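Local coordinates for insecticidal crystal protein Cry35Ab1 (Bacillus thuringiensis, PDB 4JP0) that forms, with Cry34Ab1, a binary insecticidal toxin active on western corn rootworm, whose larval midgut epithelium is probably the primary target, at residues L110-G115 / Q133-T138; N169-Q174 / Q209-A214. All blocks are in the same frame, centred on the assembly; numbering follows the deposited sequence.

In the fold
Contact 1 (110-115 with 133-138) and contact 2 (169-174 with 209-214) lie on opposite sides of the chain's centre, their own centres about 56 Å apart and their nearest atoms about 36 Å apart, so neither touches the other. They follow in series: contact 1 closes before contact 2 opens. The first joins strands 109-112 and 135-142 of the ricin B-type beta-trefoil. The second sets a loop, ahead of strand 174-182, against strand 202-221 in the four-stranded antiparallel sheet that continues with 307-323 and 327-346, in the toxin_10 part of the chain. No sheet is shared, which fits an elongated two-part molecule with a lectin-like head and a beta-rich body.

Contact 1: L110-G115 / Q133-T138; sequences LTAGTG and QQWNLT
The carbonyl oxygen of Leu110 is gripped by the indole N-H of Trp135 and approached by a water, within the ricin B-type beta-trefoil of the protein. Gln133-Gln134-Trp135 matches the Gln-Xaa-Trp signature of ricin-type trefoils, and its Trp is the one whose indole bonds Leu110 O. Trp135 NE1 gives its proton to Leu110 O over 3.0 Å with an N-H...O angle of 158°. The oxygen sits in the plane of the indole, at its edge, whereas the nitrogen stands well above the carbonyl plane. A water lies 2.9 Å from Leu110 O and 2.8 Å from Gln133 O and can bridge the two backbones. Gln133 CA makes a CA-H...O contact with Leu110 O at 3.5 Å.

The leucine that supplies this oxygen also lies over the ring. With CG anti to the backbone N (chi1 -151°), Leu110 CG is set beside the ring, 3.7 Å from Trp135 CZ2. Chi2 of 64° then turns CD2 over the face, 3.7 Å from the centroid of the six-membered ring, a CH-pi contact. The two side chains cross at about a right angle. Ala112 contributes a looser touch, CB to CH2 of the same ring, and Ile102 and Ile121 add apolar packing to both Leu110 and the indole.

Gln133 runs extended beside Thr111, both pointing the same way, and its CG comes within 3.7 Å of Thr111 CG2. Its amide is held at both ends beyond this contact, NE2 by Asp125 O and OE1 by Ser127 N, while Thr111 OG1 is also bonded to Val109 O. Across the contact, Gln133 NE2 donates to Thr111 OG1 at 3.1 Å, the hydroxyl oxygen tilted out of the amide plane.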
loop_
_atom_site.group_PDB
_atom_site.type_symbol
_atom_site.label_atom_id
_atom_site.label_comp_id
_atom_site.label_asym_id
_atom_site.label_seq_id
_atom_site.Cartn_x
_atom_site.Cartn_y
_atom_site.Cartn_z
ATOM N N LEU A 110 15.361 26.552 -3.411
ATOM C CA LEU A 110 14.760 27.554 -2.531
ATOM C C LEU A 110 15.780 28.659 -2.257
ATOM O O LEU A 110 16.910 28.386 -1.812
ATOM C CB LEU A 110 14.425 26.881 -1.204
ATOM C CG LEU A 110 13.275 27.423 -0.400
ATOM C CD1 LEU A 110 12.001 27.200 -1.253
ATOM C CD2 LEU A 110 13.184 26.730 1.003
ATOM N N THR A 111 15.372 29.902 -2.495
ATOM C CA THR A 111 16.247 31.060 -2.365
ATOM C C THR A 111 15.569 32.244 -1.640
ATOM O O THR A 111 14.476 32.686 -2.030
ATOM C CB THR A 111 16.605 31.489 -3.772
ATOM O OG1 THR A 111 17.196 30.365 -4.462
ATOM C CG2 THR A 111 17.683 32.530 -3.771
ATOM N N ALA A 112 16.199 32.773 -0.596
ATOM C CA ALA A 112 15.666 33.947 0.077
ATOM C C ALA A 112 16.005 35.201 -0.697
ATOM O O ALA A 112 17.154 35.391 -1.117
ATOM C CB ALA A 112 16.224 34.061 1.511
ATOM N N GLY A 113 15.000 36.053 -0.887
ATOM C CA GLY A 113 15.198 37.379 -1.507
ATOM C C GLY A 113 15.998 38.254 -0.567
ATOM O O GLY A 113 16.033 38.002 0.637
ATOM N N THR A 114 16.634 39.281 -1.126
ATOM C CA THR A 114 17.406 40.249 -0.368
ATOM C C THR A 114 16.941 41.681 -0.646
ATOM O O THR A 114 16.249 41.961 -1.639
ATOM C CB THR A 114 18.892 40.145 -0.762
ATOM O OG1 THR A 114 19.076 40.502 -2.152
ATOM C CG2 THR A 114 19.356 38.713 -0.679
ATOM N N GLY A 115 17.339 42.599 0.222
ATOM C CA GLY A 115 17.019 44.007 0.012
ATOM C C GLY A 115 15.534 44.264 0.044
ATOM O O GLY A 115 14.850 43.973 1.055
ATOM N N GLN A 133 20.716 30.460 -0.361
ATOM C CA GLN A 133 20.173 29.206 -0.833
ATOM C C GLN A 133 20.469 28.083 0.177
ATOM O O GLN A 133 20.271 26.913 -0.111
ATOM C CB GLN A 133 20.776 28.894 -2.218
ATOM C CG GLN A 133 20.239 29.893 -3.282
ATOM C CD GLN A 133 20.754 29.594 -4.671
ATOM O OE1 GLN A 133 21.786 28.959 -4.813
ATOM N NE2 GLN A 133 20.003 30.000 -5.699
ATOM N N GLN A 134 20.889 28.450 1.391
ATOM C CA GLN A 134 21.162 27.435 2.404
ATOM C C GLN A 134 20.113 27.537 3.537
ATOM O O GLN A 134 19.765 28.635 3.970
ATOM C CB GLN A 134 22.559 27.575 3.002
ATOM C CG GLN A 134 23.706 27.857 2.007
ATOM C CD GLN A 134 23.807 26.800 0.944
ATOM O OE1 GLN A 134 23.843 25.614 1.264
ATOM N NE2 GLN A 134 23.876 27.222 -0.332
ATOM N N TRP A 135 19.685 26.386 4.048
ATOM C CA TRP A 135 18.561 26.298 4.976
ATOM C C TRP A 135 18.858 25.342 6.118
ATOM O O TRP A 135 19.533 24.326 5.936
ATOM C CB TRP A 135 17.310 25.789 4.216
ATOM C CG TRP A 135 16.958 26.689 3.064
ATOM C CD1 TRP A 135 17.462 26.648 1.821
ATOM C CD2 TRP A 135 16.150 27.867 3.132
ATOM N NE1 TRP A 135 16.989 27.696 1.065
ATOM C CE2 TRP A 135 16.173 28.467 1.849
ATOM C CE3 TRP A 135 15.343 28.432 4.126
ATOM C CZ2 TRP A 135 15.450 29.622 1.539
ATOM C CZ3 TRP A 135 14.603 29.580 3.823
ATOM C CH2 TRP A 135 14.665 30.170 2.529
ATOM N N ASN A 136 18.305 25.669 7.287
ATOM C CA ASN A 136 18.461 24.861 8.467
ATOM C C ASN A 136 17.138 24.269 8.855
ATOM O O ASN A 136 16.129 24.941 8.751
ATOM C CB ASN A 136 18.956 25.743 9.600
ATOM C CG ASN A 136 20.358 26.282 9.323
ATOM O OD1 ASN A 136 21.262 25.529 8.916
ATOM N ND2 ASN A 136 20.533 27.577 9.496
ATOM N N LEU A 137 17.174 23.015 9.329
ATOM C CA LEU A 137 15.974 22.333 9.802
ATOM C C LEU A 137 16.091 22.117 11.288
ATOM O O LEU A 137 17.084 21.502 11.772
ATOM C CB LEU A 137 15.743 21.015 9.048
ATOM C CG LEU A 137 14.857 21.173 7.786
ATOM C CD1 LEU A 137 15.535 21.940 6.692
ATOM C CD2 LEU A 137 14.422 19.789 7.262
ATOM N N THR A 138 15.116 22.627 12.029
ATOM C CA THR A 138 15.133 22.506 13.470
ATOM C C THR A 138 13.973 21.621 13.902
ATOM O O THR A 138 12.838 21.931 13.595
ATOM C CB THR A 138 14.934 23.911 14.066
ATOM O OG1 THR A 138 15.990 24.777 13.611
ATOM C CG2 THR A 138 15.049 23.887 15.604
HETATM O O HOH W 1 18.102 25.769 -1.402
#

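Contact 2: N169-Q174 / Q209-A214; sequences NGTSPQ and QYWQRA
Thr171 and Tyr210 meet where the irregular lead-in to strand 174-182, the outer strand of the four-stranded antiparallel toxin_10 sheet, runs antiparallel to strand 202-221; the end-to-end directions are 176° apart. Thr171 is held at two points by Trp211: its N donates to Trp211 O, and its OG1 accepts from Trp211 N at 2.9 Å along a nearly straight bond, 175° at the hydrogen. With chi1 57° OG1 lies between the backbone N and the carbonyl carbon, where it receives that N-H. A hydroxyl, and not a backbone carbonyl of the loop, thus takes the strand's Trp211 N-H, while Thr171 O lies 3.4 Å from Tyr210 CB. The indole lies alongside, with OG1 near its plane at the edge, 3.7 Å from Trp211 CD1; beyond the contact its NE1 bonds Lys156 O and the ring stacks edge-to-face on Tyr158.

Tyr210 points its CB toward the loop, and Pro173 CG lies over one face of its ring, with Pro173 CB 3.9 Å from Tyr210 CD2.

Between the Gly170-Gln212 bridge, a single one with CA atoms 4.1 Å apart, and the Gln174-Gln209 pair, hydrogen-bonded through both backbones, the register shifts by one residue. Asn169, at the exposed end, closes the contact through its backbone: Arg213 N donates to Asn169 O at 2.9 Å, and Arg213 CB packs 3.6 Å from that same oxygen.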
loop_
_atom_site.group_PDB
_atom_site.type_symbol
_atom_site.label_atom_id
_atom_site.label_comp_id
_atom_site.label_asym_id
_atom_site.label_seq_id
_atom_site.Cartn_x
_atom_site.Cartn_y
_atom_site.Cartn_z
ATOM N N ASN A 169 -12.271 -25.110 5.865
ATOM C CA ASN A 169 -12.735 -24.179 4.846
ATOM C C ASN A 169 -11.669 -23.214 4.401
ATOM O O ASN A 169 -11.875 -22.463 3.463
ATOM C CB ASN A 169 -13.966 -23.395 5.327
ATOM C CG ASN A 169 -15.172 -24.293 5.551
ATOM O OD1 ASN A 169 -15.239 -25.412 5.005
ATOM N ND2 ASN A 169 -16.122 -23.828 6.372
ATOM N N GLY A 170 -10.557 -23.189 5.116
ATOM C CA GLY A 170 -9.477 -22.289 4.762
ATOM C C GLY A 170 -8.350 -22.334 5.753
ATOM O O GLY A 170 -8.321 -23.217 6.616
ATOM N N THR A 171 -7.406 -21.414 5.622
ATOM C CA THR A 171 -6.331 -21.293 6.600
ATOM C C THR A 171 -6.338 -19.918 7.259
ATOM O O THR A 171 -7.030 -19.030 6.815
ATOM C CB THR A 171 -4.945 -21.515 5.990
ATOM O OG1 THR A 171 -4.709 -20.582 4.910
ATOM C CG2 THR A 171 -4.813 -22.963 5.402
ATOM N N SER A 172 -5.514 -19.735 8.285
ATOM C CA SER A 172 -5.565 -18.462 9.019
ATOM C C SER A 172 -4.802 -17.352 8.336
ATOM O O SER A 172 -3.776 -17.604 7.754
ATOM C CB SER A 172 -5.052 -18.671 10.434
ATOM O OG SER A 172 -5.934 -19.598 11.066
ATOM N N PRO A 173 -5.294 -16.123 8.414
ATOM C CA PRO A 173 -4.603 -14.994 7.780
ATOM C C PRO A 173 -3.141 -14.885 8.249
ATOM O O PRO A 173 -2.863 -14.918 9.438
ATOM C CB PRO A 173 -5.416 -13.791 8.253
ATOM C CG PRO A 173 -6.766 -14.385 8.501
ATOM C CD PRO A 173 -6.523 -15.707 9.105
ATOM N N GLN A 174 -2.216 -14.789 7.303
ATOM C CA GLN A 174 -0.794 -14.569 7.625
ATOM C C GLN A 174 -0.387 -13.192 7.124
ATOM O O GLN A 174 -0.712 -12.825 5.999
ATOM C CB GLN A 174 0.071 -15.599 6.911
ATOM C CG GLN A 174 -0.160 -17.009 7.376
ATOM C CD GLN A 174 0.608 -18.024 6.532
ATOM O OE1 GLN A 174 0.008 -18.791 5.781
ATOM N NE2 GLN A 174 1.930 -18.029 6.660
ATOM N N GLN A 209 -2.527 -12.817 3.623
ATOM C CA GLN A 209 -2.931 -13.844 2.664
ATOM C C GLN A 209 -3.291 -15.107 3.440
ATOM O O GLN A 209 -2.853 -15.286 4.582
ATOM C CB GLN A 209 -1.863 -14.110 1.611
ATOM C CG GLN A 209 -1.681 -12.953 0.638
ATOM C CD GLN A 209 -0.576 -13.218 -0.366
ATOM O OE1 GLN A 209 0.476 -13.745 -0.009
ATOM N NE2 GLN A 209 -0.806 -12.838 -1.628
ATOM N N TYR A 210 -4.130 -15.932 2.830
ATOM C CA TYR A 210 -4.596 -17.179 3.401
ATOM C C TYR A 210 -5.384 -17.914 2.318
ATOM O O TYR A 210 -5.716 -17.331 1.284
ATOM C CB TYR A 210 -5.497 -16.931 4.615
ATOM C CG TYR A 210 -6.617 -15.931 4.407
ATOM C CD1 TYR A 210 -7.914 -16.347 4.117
ATOM C CD2 TYR A 210 -6.388 -14.565 4.549
ATOM C CE1 TYR A 210 -8.959 -15.396 3.954
ATOM C CE2 TYR A 210 -7.408 -13.645 4.405
ATOM C CZ TYR A 210 -8.672 -14.050 4.115
ATOM O OH TYR A 210 -9.640 -13.075 3.967
ATOM N N TRP A 211 -5.669 -19.185 2.549
ATOM C CA TRP A 211 -6.478 -19.963 1.632
ATOM C C TRP A 211 -7.938 -19.959 2.111
ATOM O O TRP A 211 -8.187 -19.887 3.311
ATOM C CB TRP A 211 -5.962 -21.407 1.614
ATOM C CG TRP A 211 -4.599 -21.571 0.994
ATOM C CD1 TRP A 211 -3.397 -21.696 1.646
ATOM C CD2 TRP A 211 -4.302 -21.634 -0.409
ATOM N NE1 TRP A 211 -2.377 -21.855 0.733
ATOM C CE2 TRP A 211 -2.902 -21.806 -0.537
ATOM C CE3 TRP A 211 -5.088 -21.621 -1.576
ATOM C CZ2 TRP A 211 -2.266 -21.926 -1.778
ATOM C CZ3 TRP A 211 -4.434 -21.730 -2.844
ATOM C CH2 TRP A 211 -3.054 -21.883 -2.918
ATOM N N GLN A 212 -8.879 -20.057 1.157
ATOM C CA GLN A 212 -10.310 -20.132 1.394
ATOM C C GLN A 212 -10.992 -20.970 0.294
ATOM O O GLN A 212 -10.646 -20.857 -0.869
ATOM C CB GLN A 212 -10.915 -18.717 1.375
ATOM C CG GLN A 212 -12.386 -18.648 1.754
ATOM C CD GLN A 212 -12.891 -17.197 1.827
ATOM O OE1 GLN A 212 -13.773 -16.792 1.051
ATOM N NE2 GLN A 212 -12.323 -16.414 2.739
ATOM N N ARG A 213 -11.962 -21.791 0.685
ATOM C CA ARG A 213 -12.742 -22.610 -0.232
ATOM C C ARG A 213 -13.310 -21.753 -1.355
ATOM O O ARG A 213 -13.780 -20.660 -1.113
ATOM C CB ARG A 213 -13.886 -23.262 0.568
ATOM C CG ARG A 213 -15.073 -23.765 -0.238
ATOM C CD ARG A 213 -16.232 -24.283 0.637
ATOM N NE ARG A 213 -17.524 -24.137 -0.034
ATOM C CZ ARG A 213 -18.618 -24.829 0.280
ATOM N NH1 ARG A 213 -18.577 -25.736 1.256
ATOM N NH2 ARG A 213 -19.754 -24.621 -0.383
ATOM N N ALA A 214 -13.235 -22.234 -2.589
ATOM C CA ALA A 214 -13.819 -21.503 -3.707
ATOM C C ALA A 214 -15.301 -21.836 -3.794
ATOM O O ALA A 214 -15.680 -23.010 -3.872
ATOM C CB ALA A 214 -13.147 -21.885 -4.974
#